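Local structure of putative uncharacterized protein (Lodderomyces elongisporus, 4IVF) at residues S22-V27 against A80-L85; A180-A185 against K216-P221; I61-F66 against D87-E92. The protein probably acts as a glutathione S-transferase, conjugating glutathione to electrophilic substrates, and binds two glutathione molecules per subunit. All blocks are in the same frame, centred on the assembly; numbering follows the deposited sequence.

Contact 1 of 3, residues S22-V27 against A80-L85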
loop_
_atom_site.group_PDB
_atom_site.type_symbol
_atom_site.label_atom_id
_atom_site.label_comp_id
_atom_site.label_asym_id
_atom_site.label_seq_id
_atom_site.Cartn_x
_atom_site.Cartn_y
_atom_site.Cartn_z
ATOM N N SER F 22 10.407 3.963 -12.774
ATOM C CA SER F 22 11.460 4.320 -13.725
ATOM C C SER F 22 12.731 4.766 -12.994
ATOM O O SER F 22 13.838 4.432 -13.405
ATOM C CB SER F 22 10.994 5.383 -14.719
ATOM O OG SER F 22 10.745 6.630 -14.086
ATOM N N ILE F 23 12.565 5.518 -11.912
ATOM C CA ILE F 23 13.699 5.845 -11.047
ATOM C C ILE F 23 14.367 4.590 -10.455
ATOM O O ILE F 23 15.592 4.467 -10.484
ATOM C CB ILE F 23 13.299 6.798 -9.909
ATOM C CG1 ILE F 23 12.943 8.177 -10.474
ATOM C CG2 ILE F 23 14.438 6.925 -8.892
ATOM C CD1 ILE F 23 12.267 9.071 -9.490
ATOM N N PHE F 24 13.583 3.656 -9.921
ATOM C CA PHE F 24 14.212 2.485 -9.304
ATOM C C PHE F 24 14.938 1.619 -10.322
ATOM O O PHE F 24 16.027 1.120 -10.044
ATOM C CB PHE F 24 13.245 1.636 -8.483
ATOM C CG PHE F 24 13.935 0.795 -7.456
ATOM C CD1 PHE F 24 14.945 1.343 -6.671
ATOM C CD2 PHE F 24 13.593 -0.530 -7.270
ATOM C CE1 PHE F 24 15.608 0.572 -5.716
ATOM C CE2 PHE F 24 14.240 -1.306 -6.326
ATOM C CZ PHE F 24 15.257 -0.754 -5.539
ATOM N N LEU F 25 14.340 1.454 -11.502
ATOM C CA LEU F 25 14.995 0.717 -12.574
ATOM C C LEU F 25 16.336 1.356 -12.939
ATOM O O LEU F 25 17.328 0.654 -13.138
ATOM C CB LEU F 25 14.089 0.611 -13.806
ATOM C CG LEU F 25 12.851 -0.286 -13.676
ATOM C CD1 LEU F 25 11.880 -0.057 -14.842
ATOM C CD2 LEU F 25 13.248 -1.757 -13.602
ATOM N N GLU F 26 16.363 2.683 -13.027
ATOM C CA GLU F 26 17.595 3.393 -13.365
ATOM C C GLU F 26 18.656 3.219 -12.265
ATOM O O GLU F 26 19.833 3.005 -12.550
ATOM C CB GLU F 26 17.319 4.878 -13.604
ATOM C CG GLU F 26 16.524 5.183 -14.870
ATOM C CD GLU F 26 17.302 4.888 -16.145
ATOM O OE1 GLU F 26 18.534 4.692 -16.073
ATOM O OE2 GLU F 26 16.679 4.855 -17.225
ATOM N N VAL F 27 18.220 3.310 -11.013
ATOM C CA VAL F 27 19.099 3.119 -9.875
ATOM C C VAL F 27 19.717 1.724 -9.908
ATOM O O VAL F 27 20.903 1.564 -9.652
ATOM C CB VAL F 27 18.340 3.338 -8.553
ATOM C CG1 VAL F 27 19.129 2.784 -7.377
ATOM C CG2 VAL F 27 18.062 4.814 -8.353
ATOM N N ALA F 80 4.264 -3.459 -4.939
ATOM C CA ALA F 80 4.657 -4.830 -5.238
ATOM C C ALA F 80 5.822 -4.837 -6.227
ATOM O O ALA F 80 6.748 -5.639 -6.106
ATOM C CB ALA F 80 3.454 -5.634 -5.810
ATOM N N ILE F 81 5.757 -3.946 -7.212
ATOM C CA ILE F 81 6.780 -3.879 -8.250
ATOM C C ILE F 81 8.119 -3.500 -7.644
ATOM O O ILE F 81 9.153 -4.074 -7.994
ATOM C CB ILE F 81 6.423 -2.852 -9.345
ATOM C CG1 ILE F 81 5.086 -3.203 -9.992
ATOM C CG2 ILE F 81 7.544 -2.766 -10.393
ATOM C CD1 ILE F 81 4.651 -2.198 -11.055
ATOM N N LEU F 82 8.099 -2.530 -6.735
ATOM C CA LEU F 82 9.328 -2.113 -6.054
ATOM C C LEU F 82 9.940 -3.255 -5.261
ATOM O O LEU F 82 11.126 -3.529 -5.398
ATOM C CB LEU F 82 9.096 -0.882 -5.167
ATOM C CG LEU F 82 8.911 0.387 -6.007
ATOM C CD1 LEU F 82 8.362 1.572 -5.210
ATOM C CD2 LEU F 82 10.199 0.746 -6.737
ATOM N N GLN F 83 9.116 -3.930 -4.460
ATOM C CA GLN F 83 9.557 -5.052 -3.630
ATOM C C GLN F 83 10.139 -6.154 -4.511
ATOM O O GLN F 83 11.190 -6.728 -4.202
ATOM C CB GLN F 83 8.382 -5.576 -2.782
ATOM C CG GLN F 83 8.751 -6.391 -1.558
ATOM C CD GLN F 83 9.803 -5.731 -0.650
ATOM O OE1 GLN F 83 9.665 -4.573 -0.243
ATOM N NE2 GLN F 83 10.853 -6.483 -0.324
ATOM N N TYR F 84 9.458 -6.427 -5.622
ATOM C CA TYR F 84 9.916 -7.424 -6.583
ATOM C C TYR F 84 11.302 -7.109 -7.150
ATOM O O TYR F 84 12.177 -7.966 -7.147
ATOM C CB TYR F 84 8.913 -7.609 -7.740
ATOM C CG TYR F 84 9.511 -8.446 -8.859
ATOM C CD1 TYR F 84 9.630 -9.829 -8.735
ATOM C CD2 TYR F 84 10.010 -7.844 -10.007
ATOM C CE1 TYR F 84 10.222 -10.587 -9.739
ATOM C CE2 TYR F 84 10.600 -8.587 -11.007
ATOM C CZ TYR F 84 10.698 -9.954 -10.875
ATOM O OH TYR F 84 11.285 -10.677 -11.891
ATOM N N LEU F 85 11.485 -5.891 -7.654
ATOM C CA LEU F 85 12.768 -5.463 -8.221
ATOM C C LEU F 85 13.913 -5.503 -7.202
ATOM O O LEU F 85 15.053 -5.864 -7.527
ATOM C CB LEU F 85 12.648 -4.053 -8.813
ATOM C CG LEU F 85 11.718 -3.912 -10.025
ATOM C CD1 LEU F 85 11.447 -2.431 -10.346
ATOM C CD2 LEU F 85 12.268 -4.651 -11.249
#
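S22 OG, hydrogen-bonded to G217 O and more weakly to Y19 O and V220 O, anchors the helix turn from which F24 and L25 reach L82 and L85. No hydrogen bond crosses between 22-27 and 80-85; 210 Å² is buried between them, and the side-chain contacts are apolar. The nearest approach is F24 CB to L82 CD2 at 3.6 Å. The same methyl also lies 3.7 Å from F24 CD2, so L82 wedges against the root of the phenyl group, obliquely to the ring. F24 CG stands anti to the backbone N (chi1 -158°), which carries the ring beyond L82 towards L85; there L85 CB meets the ring edge near its plane, 4.0 Å from F24 CD2. The two short helical segments run almost parallel, 7° apart, with their axes 10.7 Å from each other. Such a pair of parallel helices on one side of a mixed sheet belongs to the thioredoxin-like N-terminal domain of glutathione transferases, and these two also meet the helical C-terminal domain: F24 and L82 both touch V176, the F24 ring meets that of F179 with planes at about 40°, and L82 reaches L111. Beside the phenylalanine, L25 approaches L85 at about a right angle. Its CD2 methyl is set against the fork of L85, with L25 CD2 3.8 Å from L85 CD1 and 3.9 Å from L85 CD2. L25 also packs on L30.

Contact 2 of 3, residues A180-A185 against K216-P221; sequences ALLGWA and KGFEVP. With GSH (glutathione), chain T.
The phenyl ring of F218 overlaps the branch point of L182, with F218 CZ 4.0 Å from L182 CG and F218 CE2 4.2 Å from the same carbon. The two side chains meet at a slant. A polar atom takes the ring's rim: L182 O lies in the ring plane, 3.7 Å from F218 CZ, and G183 O is also near that plane at a looser 4.4 Å from F218 CE1. At G183 no side chain intervenes between helix and ring. This is a join within the all-helical C-terminal domain of a glutathione transferase, between helix 176-185 and the type I turn G217-V220. F218 also stacks on Y186 and meets Y19 edge-to-face, so aromatic neighbours help to fix its ring. One residue beyond G183, W184 sends its CB away from F218 and lines one of the two glutathione pockets. W184 CZ2 approaches the glycyl carboxylate oxygen O31 of glutathione to 3.4 Å, and W184 CH2 is 3.7 Å from the cysteinyl carbon CB2 of glutathione. N17 OD1 accepts from W184 NE1, while N17 ND2 binds the glutathione itself.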
loop_
_atom_site.group_PDB
_atom_site.type_symbol
_atom_site.label_atom_id
_atom_site.label_comp_id
_atom_site.label_asym_id
_atom_site.label_seq_id
_atom_site.Cartn_x
_atom_site.Cartn_y
_atom_site.Cartn_z
ATOM N N ALA F 180 9.900 5.370 -3.390
ATOM C CA ALA F 180 8.442 5.502 -3.425
ATOM C C ALA F 180 7.989 6.905 -3.056
ATOM O O ALA F 180 7.180 7.511 -3.766
ATOM C CB ALA F 180 7.783 4.475 -2.500
ATOM N N LEU F 181 8.492 7.415 -1.934
ATOM C CA LEU F 181 8.105 8.746 -1.470
ATOM C C LEU F 181 8.520 9.824 -2.484
ATOM O O LEU F 181 7.791 10.791 -2.741
ATOM C CB LEU F 181 8.717 9.032 -0.087
ATOM C CG LEU F 181 8.372 10.416 0.480
ATOM C CD1 LEU F 181 6.879 10.544 0.703
ATOM C CD2 LEU F 181 9.139 10.711 1.761
ATOM N N LEU F 182 9.690 9.624 -3.073
ATOM C CA LEU F 182 10.297 10.588 -3.987
ATOM C C LEU F 182 9.408 10.914 -5.199
ATOM O O LEU F 182 9.347 12.061 -5.646
ATOM C CB LEU F 182 11.652 10.049 -4.457
ATOM C CG LEU F 182 12.499 10.926 -5.369
ATOM C CD1 LEU F 182 12.766 12.272 -4.703
ATOM C CD2 LEU F 182 13.797 10.223 -5.737
ATOM N N GLY F 183 8.725 9.903 -5.733
ATOM C CA GLY F 183 7.870 10.111 -6.889
ATOM C C GLY F 183 6.819 11.169 -6.603
ATOM O O GLY F 183 6.574 12.027 -7.438
ATOM N N TRP F 184 6.223 11.107 -5.410
ATOM C CA TRP F 184 5.145 12.002 -4.996
ATOM C C TRP F 184 5.616 13.321 -4.408
ATOM O O TRP F 184 4.917 14.338 -4.513
ATOM C CB TRP F 184 4.225 11.301 -4.001
ATOM C CG TRP F 184 3.214 10.417 -4.686
ATOM C CD1 TRP F 184 3.339 9.088 -4.972
ATOM C CD2 TRP F 184 1.933 10.817 -5.182
ATOM N NE1 TRP F 184 2.208 8.632 -5.621
ATOM C CE2 TRP F 184 1.330 9.675 -5.760
ATOM C CE3 TRP F 184 1.227 12.029 -5.182
ATOM C CZ2 TRP F 184 0.055 9.709 -6.332
ATOM C CZ3 TRP F 184 -0.046 12.064 -5.762
ATOM C CH2 TRP F 184 -0.614 10.911 -6.331
ATOM N N ALA F 185 6.787 13.300 -3.772
ATOM C CA ALA F 185 7.388 14.523 -3.240
ATOM C C ALA F 185 7.637 15.485 -4.401
ATOM O O ALA F 185 7.510 16.699 -4.273
ATOM C CB ALA F 185 8.695 14.205 -2.518
ATOM N N LYS F 216 17.256 10.958 -14.399
ATOM C CA LYS F 216 16.899 10.218 -15.602
ATOM C C LYS F 216 15.500 9.608 -15.486
ATOM O O LYS F 216 14.682 9.762 -16.385
ATOM C CB LYS F 216 17.944 9.143 -15.910
ATOM C CG LYS F 216 17.590 8.238 -17.094
ATOM C CD LYS F 216 17.501 9.014 -18.390
ATOM C CE LYS F 216 17.098 8.112 -19.531
ATOM N NZ LYS F 216 16.779 8.894 -20.768
ATOM N N GLY F 217 15.226 8.942 -14.365
ATOM C CA GLY F 217 13.916 8.372 -14.103
ATOM C C GLY F 217 12.791 9.397 -14.165
ATOM O O GLY F 217 11.671 9.090 -14.590
ATOM N N PHE F 218 13.082 10.624 -13.747
ATOM C CA PHE F 218 12.092 11.697 -13.829
ATOM C C PHE F 218 11.854 12.168 -15.274
ATOM O O PHE F 218 10.878 12.852 -15.544
ATOM C CB PHE F 218 12.482 12.877 -12.935
ATOM C CG PHE F 218 12.017 12.736 -11.506
ATOM C CD1 PHE F 218 10.683 12.482 -11.218
ATOM C CD2 PHE F 218 12.917 12.852 -10.455
ATOM C CE1 PHE F 218 10.258 12.339 -9.912
ATOM C CE2 PHE F 218 12.496 12.724 -9.137
ATOM C CZ PHE F 218 11.174 12.470 -8.863
ATOM N N GLU F 219 12.742 11.801 -16.189
ATOM C CA GLU F 219 12.562 12.121 -17.605
ATOM C C GLU F 219 11.968 10.938 -18.384
ATOM O O GLU F 219 12.001 10.912 -19.613
ATOM C CB GLU F 219 13.891 12.555 -18.226
ATOM C CG GLU F 219 14.541 13.748 -17.533
ATOM C CD GLU F 219 16.031 13.879 -17.855
ATOM O OE1 GLU F 219 16.569 13.011 -18.578
ATOM O OE2 GLU F 219 16.666 14.848 -17.382
ATOM N N VAL F 220 11.415 9.972 -17.658
ATOM C CA VAL F 220 10.875 8.750 -18.251
ATOM C C VAL F 220 9.419 8.508 -17.848
ATOM O O VAL F 220 9.134 8.212 -16.691
ATOM C CB VAL F 220 11.702 7.514 -17.838
ATOM C CG1 VAL F 220 11.025 6.226 -18.324
ATOM C CG2 VAL F 220 13.129 7.621 -18.374
ATOM N N PRO F 221 8.487 8.644 -18.802
ATOM C CA PRO F 221 8.715 9.166 -20.156
ATOM C C PRO F 221 8.941 10.686 -20.140
ATOM O O PRO F 221 8.633 11.326 -19.134
ATOM C CB PRO F 221 7.429 8.781 -20.912
ATOM C CG PRO F 221 6.414 8.524 -19.873
ATOM C CD PRO F 221 7.136 8.080 -18.635
HETATM N N1 GSH T . -8.937 7.652 -11.307
HETATM C CA1 GSH T . -8.365 8.909 -10.891
HETATM C C1 GSH T . -9.413 9.778 -10.339
HETATM O O11 GSH T . -10.576 9.335 -10.193
HETATM O O12 GSH T . -9.152 10.951 -9.996
HETATM C CB1 GSH T . -7.586 9.580 -12.027
HETATM C CG1 GSH T . -6.434 10.350 -11.493
HETATM C CD1 GSH T . -5.310 9.455 -10.970
HETATM O OE1 GSH T . -5.174 8.285 -11.362
HETATM N N2 GSH T . -4.322 9.981 -9.956
HETATM C CA2 GSH T . -3.262 9.117 -9.461
HETATM C C2 GSH T . -3.520 8.778 -8.019
HETATM O O2 GSH T . -4.098 9.582 -7.300
HETATM C CB2 GSH T . -1.978 9.811 -9.533
HETATM S SG2 GSH T . -1.674 10.390 -11.165
HETATM N N3 GSH T . -3.078 7.513 -7.458
HETATM C CA3 GSH T . -3.345 7.240 -6.061
HETATM C C3 GSH T . -2.262 6.424 -5.476
HETATM O O31 GSH T . -1.088 6.485 -5.919
HETATM O O32 GSH T . -2.541 5.647 -4.521
#

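Contact 3 of 3, residues I61-F66 against D87-E92; sequences INDPNF and DTYDKE
D63, at the end of strand 60-63, meets the phenol of Y89 at the last turn of helix 78-89, joining sheet and helix of the thioredoxin-like domain, while an Asx turn holds the other oxygen of the same carboxylate. Along the strand, I61 bonds through its backbone to L75 and packs its side chain on I81 and Y84, while N62 pairs with K9 on the other neighbouring strand. D63 then turns its carboxylate towards the helix, CG anti to the backbone N (chi1 -164°). Its OD2 accepts from Y89 OH at 2.5 Å through the syn lone pair, a short bond. The oxygen lies in the plane of the Y89 ring, at its edge, and is 3.4 Å from Y89 CE2; carboxylate and ring planes are 36° apart. Y84 OH also bonds to D63 OD2, so two phenols converge on one oxygen. The other oxygen is held within its own loop: N65 N reaches D63 OD1 at 2.9 Å from above the carboxylate plane (46° out of it), closing the Asx turn, and D63 OD1 takes N65 ND2 at 3.0 Å with its syn lone pair. Four bonds thus hold a buried carboxylate, which would probably favour its charged form. N65 itself crosses Y89 at about a right angle, with N65 CB 3.5 Å from Y89 OH, and N65 ND2 has its main partner in K6 O. The type I turn D63-F66 closes with F66 N to D63 O at 3.3 Å, and F66 packs on Y84 and on G100 of the second subunit. Across from it, T88 touches Y105 of the second subunit, while T88 CG2 sits 3.4 Å above the plane of the Y89 ring, over its centre.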
loop_
_atom_site.group_PDB
_atom_site.type_symbol
_atom_site.label_atom_id
_atom_site.label_comp_id
_atom_site.label_asym_id
_atom_site.label_seq_id
_atom_site.Cartn_x
_atom_site.Cartn_y
_atom_site.Cartn_z
ATOM N N ILE F 61 4.615 -3.857 -14.937
ATOM C CA ILE F 61 5.801 -4.350 -15.629
ATOM C C ILE F 61 5.601 -5.761 -16.168
ATOM O O ILE F 61 4.720 -6.489 -15.720
ATOM C CB ILE F 61 7.066 -4.329 -14.732
ATOM C CG1 ILE F 61 6.895 -5.290 -13.558
ATOM C CG2 ILE F 61 7.365 -2.904 -14.242
ATOM C CD1 ILE F 61 8.160 -5.516 -12.785
ATOM N N ASN F 62 6.412 -6.123 -17.156
ATOM C CA ASN F 62 6.545 -7.508 -17.582
ATOM C C ASN F 62 8.019 -7.834 -17.615
ATOM O O ASN F 62 8.783 -7.247 -18.397
ATOM C CB ASN F 62 5.918 -7.771 -18.961
ATOM C CG ASN F 62 5.963 -9.253 -19.366
ATOM O OD1 ASN F 62 6.863 -9.995 -18.982
ATOM N ND2 ASN F 62 4.985 -9.677 -20.156
ATOM N N ASP F 63 8.405 -8.774 -16.758
ATOM C CA ASP F 63 9.776 -9.237 -16.692
ATOM C C ASP F 63 9.899 -10.559 -17.416
ATOM O O ASP F 63 9.494 -11.593 -16.892
ATOM C CB ASP F 63 10.223 -9.410 -15.236
ATOM C CG ASP F 63 11.733 -9.501 -15.102
ATOM O OD1 ASP F 63 12.400 -9.714 -16.136
ATOM O OD2 ASP F 63 12.252 -9.363 -13.973
ATOM N N PRO F 64 10.491 -10.540 -18.616
ATOM C CA PRO F 64 10.677 -11.786 -19.375
ATOM C C PRO F 64 11.776 -12.647 -18.754
ATOM O O PRO F 64 11.961 -13.803 -19.141
ATOM C CB PRO F 64 11.089 -11.294 -20.766
ATOM C CG PRO F 64 11.744 -9.958 -20.515
ATOM C CD PRO F 64 11.098 -9.369 -19.277
ATOM N N ASN F 65 12.492 -12.080 -17.786
ATOM C CA ASN F 65 13.557 -12.801 -17.103
ATOM C C ASN F 65 13.029 -13.751 -16.024
ATOM O O ASN F 65 13.744 -14.644 -15.593
ATOM C CB ASN F 65 14.596 -11.829 -16.518
ATOM C CG ASN F 65 15.313 -11.003 -17.594
ATOM O OD1 ASN F 65 16.075 -11.538 -18.402
ATOM N ND2 ASN F 65 15.076 -9.698 -17.595
ATOM N N PHE F 66 11.784 -13.560 -15.595
ATOM C CA PHE F 66 11.172 -14.463 -14.616
ATOM C C PHE F 66 10.851 -15.806 -15.266
ATOM O O PHE F 66 9.942 -15.901 -16.088
ATOM C CB PHE F 66 9.902 -13.859 -14.004
ATOM C CG PHE F 66 9.456 -14.543 -12.729
ATOM C CD1 PHE F 66 8.572 -15.608 -12.766
ATOM C CD2 PHE F 66 9.936 -14.121 -11.495
ATOM C CE1 PHE F 66 8.165 -16.243 -11.600
ATOM C CE2 PHE F 66 9.537 -14.750 -10.323
ATOM C CZ PHE F 66 8.655 -15.821 -10.378
ATOM N N ASP F 87 14.019 -7.410 -4.380
ATOM C CA ASP F 87 14.284 -8.828 -4.109
ATOM C C ASP F 87 15.130 -9.461 -5.210
ATOM O O ASP F 87 16.077 -10.191 -4.932
ATOM C CB ASP F 87 12.984 -9.640 -4.025
ATOM C CG ASP F 87 12.159 -9.331 -2.794
ATOM O OD1 ASP F 87 12.669 -8.661 -1.858
ATOM O OD2 ASP F 87 10.987 -9.773 -2.767
ATOM N N THR F 88 14.771 -9.174 -6.461
ATOM C CA THR F 88 15.329 -9.874 -7.606
ATOM C C THR F 88 16.666 -9.308 -8.090
ATOM O O THR F 88 17.585 -10.062 -8.422
ATOM C CB THR F 88 14.313 -9.891 -8.785
ATOM O OG1 THR F 88 13.062 -10.426 -8.334
ATOM C CG2 THR F 88 14.824 -10.729 -9.943
ATOM N N TYR F 89 16.778 -7.984 -8.118
ATOM C CA TYR F 89 17.919 -7.326 -8.762
ATOM C C TYR F 89 18.843 -6.539 -7.830
ATOM O O TYR F 89 19.783 -5.890 -8.285
ATOM C CB TYR F 89 17.434 -6.456 -9.933
ATOM C CG TYR F 89 16.702 -7.292 -10.966
ATOM C CD1 TYR F 89 17.397 -8.224 -11.739
ATOM C CD2 TYR F 89 15.318 -7.192 -11.132
ATOM C CE1 TYR F 89 16.746 -9.018 -12.658
ATOM C CE2 TYR F 89 14.649 -7.984 -12.072
ATOM C CZ TYR F 89 15.379 -8.893 -12.828
ATOM O OH TYR F 89 14.767 -9.693 -13.745
ATOM N N ASP F 90 18.591 -6.602 -6.529
ATOM C CA ASP F 90 19.509 -6.002 -5.567
ATOM C C ASP F 90 19.931 -7.000 -4.484
ATOM O O ASP F 90 19.777 -6.754 -3.279
ATOM C CB ASP F 90 18.910 -4.743 -4.944
ATOM C CG ASP F 90 19.903 -4.006 -4.055
ATOM O OD1 ASP F 90 21.115 -4.032 -4.356
ATOM O OD2 ASP F 90 19.467 -3.413 -3.053
ATOM N N LYS F 91 20.477 -8.127 -4.916
ATOM C CA LYS F 91 20.898 -9.148 -3.970
ATOM C C LYS F 91 22.156 -8.705 -3.218
ATOM O O LYS F 91 22.507 -9.274 -2.189
ATOM C CB LYS F 91 21.106 -10.479 -4.687
ATOM C CG LYS F 91 19.831 -11.037 -5.323
ATOM C CD LYS F 91 20.038 -12.448 -5.851
ATOM C CE LYS F 91 18.747 -13.041 -6.393
ATOM N NZ LYS F 91 17.615 -12.835 -5.460
ATOM N N GLU F 92 22.812 -7.673 -3.741
ATOM C CA GLU F 92 23.984 -7.079 -3.114
ATOM C C GLU F 92 23.590 -6.100 -2.004
ATOM O O GLU F 92 24.446 -5.602 -1.275
ATOM C CB GLU F 92 24.842 -6.362 -4.159
ATOM C CG GLU F 92 25.270 -7.226 -5.340
ATOM C CD GLU F 92 26.551 -8.002 -5.080
ATOM O OE1 GLU F 92 27.195 -7.771 -4.032
ATOM O OE2 GLU F 92 26.921 -8.845 -5.930
#

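Contacts 1 and 3 share helix 78-89, their centres about 9 Å apart; Y84 of contact 1 belongs to both environments, its OH 4.1 Å from Y89 OH of contact 3. Contact 1 is also tied to contact 2, about 11 Å away between centres, across the interface of the two domains; E26 CD lies 3.5 Å from K216 CG, and I23 CD1 packs 3.6 Å from F218 CZ. Contacts 2 and 3 do not touch, their nearest atoms being about 11 Å apart. Nearness to glutathione falls from contact 2 to contact 3: W184 touches one glutathione, the L82 side chain of contact 1 is about 8 Å from a bound glutathione, and contact 3 lies away from the glutathione sites.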